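Local structure of N-acetylglucosamine 2-epimerase (Xylella fastidiosa, 3GT5) at residues N45-S53 and Y96-E106; C112-S123 and W136-L144. The protein probably catalyses the isomerisation of a sugar, as a member of the N-acylglucosamine 2-epimerase family. All coordinates share one frame; numbering follows the deposited sequence.

Contact 1: residues N45-S53 and Y96-E106; sequences NATHRHLVS and YAWTLCDDRVE
H48 and E106 meet through a straight hydrogen bond, from H48 NE2 to E106 OE2 at 2.7 Å. The oxygen lies in the plane of the imidazole but is itself approached from above the carboxylate plane, the two flat groups being turned 36° apart. T99 OG1 donates to the same oxygen from the same face, so two donors hold OE2, and Y36 takes up H48 ND1, which fixes the rotation of the ring. Two residues on, H50 presents an edge to W98 in a T-shaped stack: H50 CE1 stands 3.4 Å from W98 CZ2, with the planes at 67°. Placing CG anti to the backbone N (chi1 -160°) carries the H50 ring over the indole face, and its ND1 accepts from V52 N at 3.0 Å, capping helix 51-68. R49 projects from the other face of the sheet, where its guanidinium binds A46 O and makes a salt bridge with D28. Backbone bonds pair R49 with L100 both ways and L51 N with W98 O. Strand 48-50 pairs antiparallel with 99-101, which a type I' turn from C101 to R104 joins to strand 104-111, in the small sheet at one end of the (alpha/alpha)6 barrel of this family.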
loop_
_atom_site.group_PDB
_atom_site.type_symbol
_atom_site.label_atom_id
_atom_site.label_comp_id
_atom_site.label_asym_id
_atom_site.label_seq_id
_atom_site.Cartn_x
_atom_site.Cartn_y
_atom_site.Cartn_z
ATOM N N ASN A 45 -11.347 -19.293 -3.345
ATOM C CA ASN A 45 -11.340 -19.145 -4.793
ATOM C C ASN A 45 -9.903 -19.383 -5.185
ATOM O O ASN A 45 -9.050 -18.550 -4.883
ATOM C CB ASN A 45 -11.785 -17.753 -5.227
ATOM C CG ASN A 45 -11.855 -17.597 -6.738
ATOM O OD1 ASN A 45 -11.016 -18.117 -7.487
ATOM N ND2 ASN A 45 -12.857 -16.863 -7.200
ATOM N N ALA A 46 -9.619 -20.526 -5.788
ATOM C CA ALA A 46 -8.244 -20.912 -6.096
ATOM C C ALA A 46 -7.829 -20.512 -7.501
ATOM O O ALA A 46 -6.644 -20.496 -7.800
ATOM C CB ALA A 46 -8.040 -22.445 -5.919
ATOM N N THR A 47 -8.802 -20.232 -8.361
ATOM C CA THR A 47 -8.539 -20.006 -9.769
ATOM C C THR A 47 -8.365 -18.518 -10.170
ATOM O O THR A 47 -7.663 -18.216 -11.142
ATOM C CB THR A 47 -9.659 -20.639 -10.616
ATOM O OG1 THR A 47 -9.324 -20.536 -12.004
ATOM C CG2 THR A 47 -10.980 -20.004 -10.385
ATOM N N HIS A 48 -9.038 -17.612 -9.492
ATOM C CA HIS A 48 -8.977 -16.197 -9.869
ATOM C C HIS A 48 -7.731 -15.572 -9.234
ATOM O O HIS A 48 -7.505 -15.757 -8.026
ATOM C CB HIS A 48 -10.207 -15.428 -9.412
ATOM C CG HIS A 48 -10.362 -14.107 -10.111
ATOM N ND1 HIS A 48 -10.001 -12.903 -9.549
ATOM C CD2 HIS A 48 -10.798 -13.819 -11.365
ATOM C CE1 HIS A 48 -10.209 -11.931 -10.427
ATOM N NE2 HIS A 48 -10.691 -12.464 -11.536
ATOM N N ARG A 49 -6.941 -14.849 -10.041
ATOM C CA ARG A 49 -5.721 -14.190 -9.557
ATOM C C ARG A 49 -5.680 -12.702 -9.959
ATOM O O ARG A 49 -6.156 -12.296 -11.032
ATOM C CB ARG A 49 -4.465 -14.914 -10.066
ATOM C CG ARG A 49 -4.362 -16.404 -9.692
ATOM C CD ARG A 49 -4.156 -16.664 -8.199
ATOM N NE ARG A 49 -4.342 -18.103 -7.971
ATOM C CZ ARG A 49 -3.410 -19.042 -8.124
ATOM N NH1 ARG A 49 -2.168 -18.761 -8.478
ATOM N NH2 ARG A 49 -3.754 -20.318 -7.948
ATOM N N HIS A 50 -5.115 -11.901 -9.061
ATOM C CA HIS A 50 -5.059 -10.483 -9.202
ATOM C C HIS A 50 -3.619 -10.004 -9.123
ATOM O O HIS A 50 -2.854 -10.386 -8.203
ATOM C CB HIS A 50 -5.874 -9.799 -8.085
ATOM C CG HIS A 50 -6.261 -8.392 -8.406
ATOM N ND1 HIS A 50 -5.341 -7.361 -8.543
ATOM C CD2 HIS A 50 -7.472 -7.859 -8.688
ATOM C CE1 HIS A 50 -5.988 -6.235 -8.818
ATOM N NE2 HIS A 50 -7.284 -6.514 -8.932
ATOM N N LEU A 51 -3.275 -9.105 -10.039
ATOM C CA LEU A 51 -1.910 -8.575 -10.072
ATOM C C LEU A 51 -1.498 -7.969 -8.742
ATOM O O LEU A 51 -0.355 -8.131 -8.355
ATOM C CB LEU A 51 -1.757 -7.530 -11.190
ATOM C CG LEU A 51 -0.386 -6.931 -11.401
ATOM C CD1 LEU A 51 0.650 -7.990 -11.825
ATOM C CD2 LEU A 51 -0.522 -5.795 -12.445
ATOM N N VAL A 52 -2.395 -7.263 -8.054
ATOM C CA VAL A 52 -2.047 -6.597 -6.779
ATOM C C VAL A 52 -1.674 -7.670 -5.711
ATOM O O VAL A 52 -0.736 -7.450 -4.952
ATOM C CB VAL A 52 -3.173 -5.571 -6.303
ATOM C CG1 VAL A 52 -2.873 -4.989 -4.871
ATOM C CG2 VAL A 52 -3.290 -4.383 -7.321
ATOM N N SER A 53 -2.386 -8.787 -5.638
ATOM C CA SER A 53 -1.953 -9.885 -4.727
ATOM C C SER A 53 -0.640 -10.564 -5.148
ATOM O O SER A 53 0.263 -10.822 -4.299
ATOM C CB SER A 53 -3.070 -10.906 -4.490
ATOM O OG SER A 53 -4.006 -10.371 -3.584
ATOM N N TYR A 96 1.014 -5.862 -18.083
ATOM C CA TYR A 96 0.788 -6.941 -17.130
ATOM C C TYR A 96 -0.678 -7.156 -16.984
ATOM O O TYR A 96 -1.397 -6.191 -16.764
ATOM C CB TYR A 96 1.382 -6.590 -15.749
ATOM C CG TYR A 96 2.877 -6.576 -15.724
ATOM C CD1 TYR A 96 3.591 -7.690 -15.265
ATOM C CD2 TYR A 96 3.600 -5.446 -16.139
ATOM C CE1 TYR A 96 4.958 -7.689 -15.248
ATOM C CE2 TYR A 96 4.945 -5.426 -16.131
ATOM C CZ TYR A 96 5.657 -6.542 -15.687
ATOM O OH TYR A 96 7.029 -6.527 -15.689
ATOM N N ALA A 97 -1.117 -8.405 -17.034
ATOM C CA ALA A 97 -2.525 -8.726 -16.827
ATOM C C ALA A 97 -2.947 -8.277 -15.436
ATOM O O ALA A 97 -2.287 -8.616 -14.456
ATOM C CB ALA A 97 -2.778 -10.225 -17.011
ATOM N N TRP A 98 -4.060 -7.544 -15.365
ATOM C CA TRP A 98 -4.661 -7.112 -14.099
ATOM C C TRP A 98 -5.270 -8.287 -13.325
ATOM O O TRP A 98 -5.052 -8.443 -12.121
ATOM C CB TRP A 98 -5.702 -6.014 -14.414
ATOM C CG TRP A 98 -6.327 -5.312 -13.255
ATOM C CD1 TRP A 98 -7.662 -5.228 -12.985
ATOM C CD2 TRP A 98 -5.675 -4.516 -12.238
ATOM N NE1 TRP A 98 -7.886 -4.490 -11.878
ATOM C CE2 TRP A 98 -6.690 -4.016 -11.397
ATOM C CE3 TRP A 98 -4.337 -4.155 -11.968
ATOM C CZ2 TRP A 98 -6.415 -3.203 -10.297
ATOM C CZ3 TRP A 98 -4.077 -3.331 -10.861
ATOM C CH2 TRP A 98 -5.107 -2.862 -10.046
ATOM N N THR A 99 -6.083 -9.097 -14.014
ATOM C CA THR A 99 -6.639 -10.312 -13.425
ATOM C C THR A 99 -6.529 -11.503 -14.406
ATOM O O THR A 99 -6.508 -11.349 -15.646
ATOM C CB THR A 99 -8.104 -10.107 -13.032
ATOM O OG1 THR A 99 -8.817 -9.719 -14.196
ATOM C CG2 THR A 99 -8.307 -9.006 -11.964
ATOM N N LEU A 100 -6.410 -12.693 -13.824
ATOM C CA LEU A 100 -6.282 -13.940 -14.557
ATOM C C LEU A 100 -7.307 -14.890 -13.999
ATOM O O LEU A 100 -7.703 -14.797 -12.838
ATOM C CB LEU A 100 -4.896 -14.555 -14.391
ATOM C CG LEU A 100 -3.649 -13.744 -14.751
ATOM C CD1 LEU A 100 -2.418 -14.215 -13.975
ATOM C CD2 LEU A 100 -3.401 -13.832 -16.238
ATOM N N CYS A 101 -7.759 -15.798 -14.849
ATOM C CA CYS A 101 -8.580 -16.891 -14.388
ATOM C C CYS A 101 -8.047 -18.160 -15.050
ATOM O O CYS A 101 -8.009 -18.270 -16.283
ATOM C CB CYS A 101 -10.044 -16.665 -14.707
ATOM S SG CYS A 101 -10.985 -18.065 -14.062
ATOM N N ASP A 102 -7.573 -19.075 -14.207
ATOM C CA ASP A 102 -6.834 -20.275 -14.623
ATOM C C ASP A 102 -5.681 -19.997 -15.602
ATOM O O ASP A 102 -5.520 -20.678 -16.600
ATOM C CB ASP A 102 -7.814 -21.318 -15.181
ATOM C CG ASP A 102 -7.570 -22.725 -14.617
ATOM O OD1 ASP A 102 -6.742 -22.873 -13.684
ATOM O OD2 ASP A 102 -8.218 -23.682 -15.109
ATOM N N ASP A 103 -4.863 -19.005 -15.266
ATOM C CA ASP A 103 -3.704 -18.572 -16.071
ATOM C C ASP A 103 -4.078 -17.992 -17.441
ATOM O O ASP A 103 -3.179 -17.639 -18.208
ATOM C CB ASP A 103 -2.641 -19.690 -16.203
ATOM C CG ASP A 103 -1.797 -19.865 -14.938
ATOM O OD1 ASP A 103 -2.155 -19.307 -13.881
ATOM O OD2 ASP A 103 -0.754 -20.549 -14.994
ATOM N N ARG A 104 -5.383 -17.863 -17.725
ATOM C CA ARG A 104 -5.878 -17.103 -18.884
ATOM C C ARG A 104 -6.178 -15.647 -18.465
ATOM O O ARG A 104 -6.779 -15.410 -17.432
ATOM C CB ARG A 104 -7.169 -17.729 -19.426
ATOM N N VAL A 105 -5.794 -14.689 -19.296
ATOM C CA VAL A 105 -6.029 -13.280 -19.008
ATOM C C VAL A 105 -7.529 -12.977 -18.987
ATOM O O VAL A 105 -8.253 -13.259 -19.953
ATOM C CB VAL A 105 -5.325 -12.394 -20.034
ATOM C CG1 VAL A 105 -5.512 -10.910 -19.720
ATOM C CG2 VAL A 105 -3.859 -12.769 -20.128
ATOM N N GLU A 106 -8.003 -12.427 -17.875
ATOM C CA GLU A 106 -9.386 -12.017 -17.740
ATOM C C GLU A 106 -9.537 -10.520 -17.988
ATOM O O GLU A 106 -10.465 -10.100 -18.673
ATOM C CB GLU A 106 -9.946 -12.394 -16.367
ATOM C CG GLU A 106 -11.218 -11.665 -15.991
ATOM C CD GLU A 106 -11.627 -11.903 -14.554
ATOM O OE1 GLU A 106 -12.209 -12.974 -14.278
ATOM O OE2 GLU A 106 -11.383 -11.011 -13.696
#

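Contact 2: residues C112-S123 and W136-L144; sequences CYGLAFVMLAYS and WMDETWCLL
Helices 112-123 and 136-144 run antiparallel, their axes 9.5 Å apart at closest approach and 161° between their directions, with Y122 and M137 the nearest pair of CA atoms. The ring of Y122 is met on one face by W136, whose CB sits 3.7 Å from the ring centroid in a CH-pi contact. The indole edge is also turned toward that ring, W136 CE3 lying 3.5 Å from Y122 CD1. T140 OG1 approaches the ring's edge in its plane, 3.4 Å from Y122 CE2, while donating to W136 O within its own helix. T140 is the knob in the hole formed by L115, V118, M119 and Y122, a packing between two consecutive helices of the (alpha/alpha)6 barrel, the fold of the six-hairpin clan. M119 curls at chi2 (66°) and chi3 (95°), which brings its CE across to M137 O at 3.6 Å, and its SD rests against M137 CB. M137 CG in turn packs on Y122 CB at 3.8 Å. Farther along, L115 and L144 lie antiparallel, L115 CD1 meeting L144 CD2 at 3.7 Å, and L143 CD2 packs on L115 CD2. R85, from helix 71-88, makes a salt bridge with E139.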
loop_
_atom_site.group_PDB
_atom_site.type_symbol
_atom_site.label_atom_id
_atom_site.label_comp_id
_atom_site.label_asym_id
_atom_site.label_seq_id
_atom_site.Cartn_x
_atom_site.Cartn_y
_atom_site.Cartn_z
ATOM N N CYS A 112 -1.749 1.828 -13.986
ATOM C CA CYS A 112 -0.570 2.390 -13.326
ATOM C C CYS A 112 -0.446 1.855 -11.896
ATOM O O CYS A 112 0.666 1.639 -11.414
ATOM C CB CYS A 112 -0.678 3.903 -13.292
ATOM S SG CYS A 112 0.925 4.600 -12.833
ATOM N N TYR A 113 -1.584 1.679 -11.216
ATOM C CA TYR A 113 -1.589 1.117 -9.867
ATOM C C TYR A 113 -0.862 -0.237 -9.848
ATOM O O TYR A 113 -0.043 -0.510 -8.957
ATOM C CB TYR A 113 -3.048 1.000 -9.408
ATOM C CG TYR A 113 -3.239 0.640 -7.958
ATOM C CD1 TYR A 113 -3.653 1.594 -7.015
ATOM C CD2 TYR A 113 -2.998 -0.687 -7.520
ATOM C CE1 TYR A 113 -3.829 1.256 -5.706
ATOM C CE2 TYR A 113 -3.164 -1.014 -6.225
ATOM C CZ TYR A 113 -3.575 -0.052 -5.315
ATOM O OH TYR A 113 -3.761 -0.372 -3.991
ATOM N N GLY A 114 -1.153 -1.057 -10.853
ATOM C CA GLY A 114 -0.474 -2.339 -11.109
ATOM C C GLY A 114 1.016 -2.229 -11.282
ATOM O O GLY A 114 1.791 -2.919 -10.602
ATOM N N LEU A 115 1.451 -1.315 -12.137
ATOM C CA LEU A 115 2.875 -1.096 -12.337
ATOM C C LEU A 115 3.635 -0.595 -11.091
ATOM O O LEU A 115 4.827 -0.872 -10.962
ATOM C CB LEU A 115 3.102 -0.148 -13.520
ATOM C CG LEU A 115 2.613 -0.782 -14.822
ATOM C CD1 LEU A 115 2.584 0.296 -15.887
ATOM C CD2 LEU A 115 3.565 -1.922 -15.172
ATOM N N ALA A 116 2.987 0.188 -10.206
ATOM C CA ALA A 116 3.610 0.597 -8.941
ATOM C C ALA A 116 3.963 -0.677 -8.155
ATOM O O ALA A 116 5.112 -0.839 -7.681
ATOM C CB ALA A 116 2.683 1.465 -8.149
ATOM N N PHE A 117 2.991 -1.576 -8.066
ATOM C CA PHE A 117 3.185 -2.855 -7.371
ATOM C C PHE A 117 4.191 -3.782 -8.022
ATOM O O PHE A 117 4.999 -4.389 -7.348
ATOM C CB PHE A 117 1.877 -3.482 -6.912
ATOM C CG PHE A 117 1.358 -2.823 -5.687
ATOM C CD1 PHE A 117 1.891 -3.143 -4.422
ATOM C CD2 PHE A 117 0.465 -1.734 -5.746
ATOM C CE1 PHE A 117 1.511 -2.466 -3.298
ATOM C CE2 PHE A 117 0.082 -1.058 -4.573
ATOM C CZ PHE A 117 0.609 -1.412 -3.357
ATOM N N VAL A 118 4.226 -3.803 -9.335
ATOM C CA VAL A 118 5.282 -4.516 -10.049
ATOM C C VAL A 118 6.663 -3.938 -9.736
ATOM O O VAL A 118 7.602 -4.711 -9.425
ATOM C CB VAL A 118 4.974 -4.499 -11.556
ATOM C CG1 VAL A 118 6.230 -4.952 -12.385
ATOM C CG2 VAL A 118 3.713 -5.412 -11.907
ATOM N N MET A 119 6.807 -2.593 -9.772
ATOM C CA MET A 119 8.082 -1.903 -9.412
ATOM C C MET A 119 8.510 -2.252 -7.980
ATOM O O MET A 119 9.676 -2.575 -7.710
ATOM C CB MET A 119 8.029 -0.392 -9.637
ATOM C CG MET A 119 9.332 0.306 -9.323
ATOM S SD MET A 119 10.771 -0.146 -10.466
ATOM C CE MET A 119 10.608 1.242 -11.648
ATOM N N LEU A 120 7.548 -2.258 -7.066
ATOM C CA LEU A 120 7.818 -2.638 -5.700
ATOM C C LEU A 120 8.282 -4.100 -5.606
ATOM O O LEU A 120 9.286 -4.374 -4.896
ATOM C CB LEU A 120 6.567 -2.427 -4.838
ATOM C CG LEU A 120 6.750 -2.764 -3.354
ATOM C CD1 LEU A 120 7.752 -1.800 -2.676
ATOM C CD2 LEU A 120 5.401 -2.745 -2.595
ATOM N N ALA A 121 7.606 -5.018 -6.307
ATOM C CA ALA A 121 7.992 -6.442 -6.264
ATOM C C ALA A 121 9.435 -6.606 -6.811
ATOM O O ALA A 121 10.266 -7.364 -6.269
ATOM C CB ALA A 121 7.015 -7.332 -7.039
ATOM N N TYR A 122 9.735 -5.934 -7.912
ATOM C CA TYR A 122 11.091 -6.064 -8.492
ATOM C C TYR A 122 12.151 -5.452 -7.565
ATOM O O TYR A 122 13.272 -6.002 -7.456
ATOM C CB TYR A 122 11.151 -5.424 -9.887
ATOM C CG TYR A 122 10.356 -6.129 -10.975
ATOM C CD1 TYR A 122 10.026 -7.499 -10.909
ATOM C CD2 TYR A 122 9.968 -5.439 -12.130
ATOM C CE1 TYR A 122 9.286 -8.121 -11.898
ATOM C CE2 TYR A 122 9.269 -6.089 -13.157
ATOM C CZ TYR A 122 8.945 -7.430 -13.041
ATOM O OH TYR A 122 8.231 -8.068 -14.033
ATOM N N SER A 123 11.827 -4.341 -6.891
ATOM C CA SER A 123 12.772 -3.707 -5.944
ATOM C C SER A 123 13.044 -4.663 -4.773
ATOM O O SER A 123 14.201 -4.835 -4.353
ATOM C CB SER A 123 12.209 -2.397 -5.404
ATOM O OG SER A 123 12.035 -1.541 -6.481
ATOM N N TRP A 136 15.001 -5.566 -14.593
ATOM C CA TRP A 136 13.530 -5.576 -14.646
ATOM C C TRP A 136 12.977 -4.243 -14.183
ATOM O O TRP A 136 11.957 -3.771 -14.720
ATOM C CB TRP A 136 12.946 -6.672 -13.746
ATOM C CG TRP A 136 13.400 -8.057 -14.028
ATOM C CD1 TRP A 136 13.923 -8.547 -15.203
ATOM C CD2 TRP A 136 13.360 -9.162 -13.111
ATOM N NE1 TRP A 136 14.227 -9.882 -15.056
ATOM C CE2 TRP A 136 13.903 -10.276 -13.776
ATOM C CE3 TRP A 136 12.936 -9.304 -11.778
ATOM C CZ2 TRP A 136 14.010 -11.545 -13.163
ATOM C CZ3 TRP A 136 13.052 -10.563 -11.158
ATOM C CH2 TRP A 136 13.589 -11.658 -11.855
ATOM N N MET A 137 13.645 -3.648 -13.176
ATOM C CA MET A 137 13.318 -2.297 -12.677
ATOM C C MET A 137 13.525 -1.267 -13.785
ATOM O O MET A 137 12.688 -0.388 -14.024
ATOM C CB MET A 137 14.128 -1.919 -11.413
ATOM C CG MET A 137 13.921 -2.830 -10.175
ATOM S SD MET A 137 15.191 -2.840 -8.901
ATOM C CE MET A 137 15.110 -1.156 -8.422
ATOM N N ASP A 138 14.666 -1.362 -14.472
ATOM C CA ASP A 138 14.933 -0.439 -15.559
ATOM C C ASP A 138 13.896 -0.601 -16.693
ATOM O O ASP A 138 13.403 0.392 -17.225
ATOM C CB ASP A 138 16.385 -0.553 -16.061
ATOM C CG ASP A 138 16.661 0.393 -17.211
ATOM O OD1 ASP A 138 16.406 1.632 -17.101
ATOM O OD2 ASP A 138 17.050 -0.140 -18.273
ATOM N N GLU A 139 13.504 -1.831 -17.006
ATOM C CA GLU A 139 12.485 -2.118 -18.043
ATOM C C GLU A 139 11.157 -1.502 -17.642
ATOM O O GLU A 139 10.468 -0.935 -18.496
ATOM C CB GLU A 139 12.348 -3.636 -18.183
ATOM C CG GLU A 139 11.178 -4.285 -18.958
ATOM C CD GLU A 139 10.998 -5.724 -18.472
ATOM O OE1 GLU A 139 10.194 -5.953 -17.513
ATOM O OE2 GLU A 139 11.767 -6.606 -18.948
ATOM N N THR A 140 10.825 -1.583 -16.337
ATOM C CA THR A 140 9.547 -1.030 -15.837
ATOM C C THR A 140 9.606 0.508 -15.869
ATOM O O THR A 140 8.647 1.148 -16.289
ATOM C CB THR A 140 9.257 -1.543 -14.427
ATOM O OG1 THR A 140 9.300 -2.975 -14.436
ATOM C CG2 THR A 140 7.863 -1.058 -13.919
ATOM N N TRP A 141 10.729 1.087 -15.468
ATOM C CA TRP A 141 10.928 2.548 -15.580
ATOM C C TRP A 141 10.702 2.993 -17.058
ATOM O O TRP A 141 9.990 3.979 -17.345
ATOM C CB TRP A 141 12.338 2.930 -15.105
ATOM C CG TRP A 141 12.690 4.374 -15.338
ATOM C CD1 TRP A 141 13.229 4.898 -16.489
ATOM C CD2 TRP A 141 12.504 5.477 -14.456
ATOM N NE1 TRP A 141 13.396 6.235 -16.356
ATOM C CE2 TRP A 141 12.977 6.620 -15.118
ATOM C CE3 TRP A 141 12.038 5.612 -13.131
ATOM C CZ2 TRP A 141 12.955 7.883 -14.540
ATOM C CZ3 TRP A 141 12.029 6.859 -12.565
ATOM C CH2 TRP A 141 12.494 7.982 -13.258
ATOM N N CYS A 142 11.327 2.284 -17.988
ATOM C CA CYS A 142 11.214 2.652 -19.404
ATOM C C CYS A 142 9.781 2.588 -19.902
ATOM O O CYS A 142 9.336 3.506 -20.591
ATOM C CB CYS A 142 12.123 1.814 -20.264
ATOM S SG CYS A 142 13.821 2.283 -20.028
ATOM N N LEU A 143 9.060 1.535 -19.498
ATOM C CA LEU A 143 7.657 1.359 -19.857
ATOM C C LEU A 143 6.786 2.503 -19.309
ATOM O O LEU A 143 5.951 3.064 -20.058
ATOM C CB LEU A 143 7.141 0.019 -19.318
ATOM C CG LEU A 143 5.720 -0.305 -19.797
ATOM C CD1 LEU A 143 5.706 -0.888 -21.211
ATOM C CD2 LEU A 143 5.042 -1.228 -18.750
ATOM N N LEU A 144 6.996 2.854 -18.034
ATOM C CA LEU A 144 6.340 3.994 -17.392
ATOM C C LEU A 144 6.667 5.304 -18.110
ATOM O O LEU A 144 5.784 6.135 -18.340
ATOM C CB LEU A 144 6.717 4.046 -15.895
ATOM C CG LEU A 144 6.057 2.937 -15.073
ATOM C CD1 LEU A 144 6.802 2.842 -13.729
ATOM C CD2 LEU A 144 4.584 3.259 -14.880
#

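How the contacts relate
Both contacts are largely buried, but contact 1 has exposed residues at D102 and E106, whereas none of the touching residues of contact 2 is exposed. Contact 1 joins sheet strands and the start of helix 51-68, and relies on backbone bonds, histidines and charged side chains; contact 2 joins two helices through apolar and aromatic packing. Strand 104-111 runs directly into helix 112-127, so the two follow each other along the chain, with centres about 18 Å apart. They also touch: Y96 OH and Y122 OH lie 2.6 Å apart, probably hydrogen-bonded, Y96 CD2 packs against L115 CD2, and V52 CG2 against Y113 CE2, linking sheet to barrel.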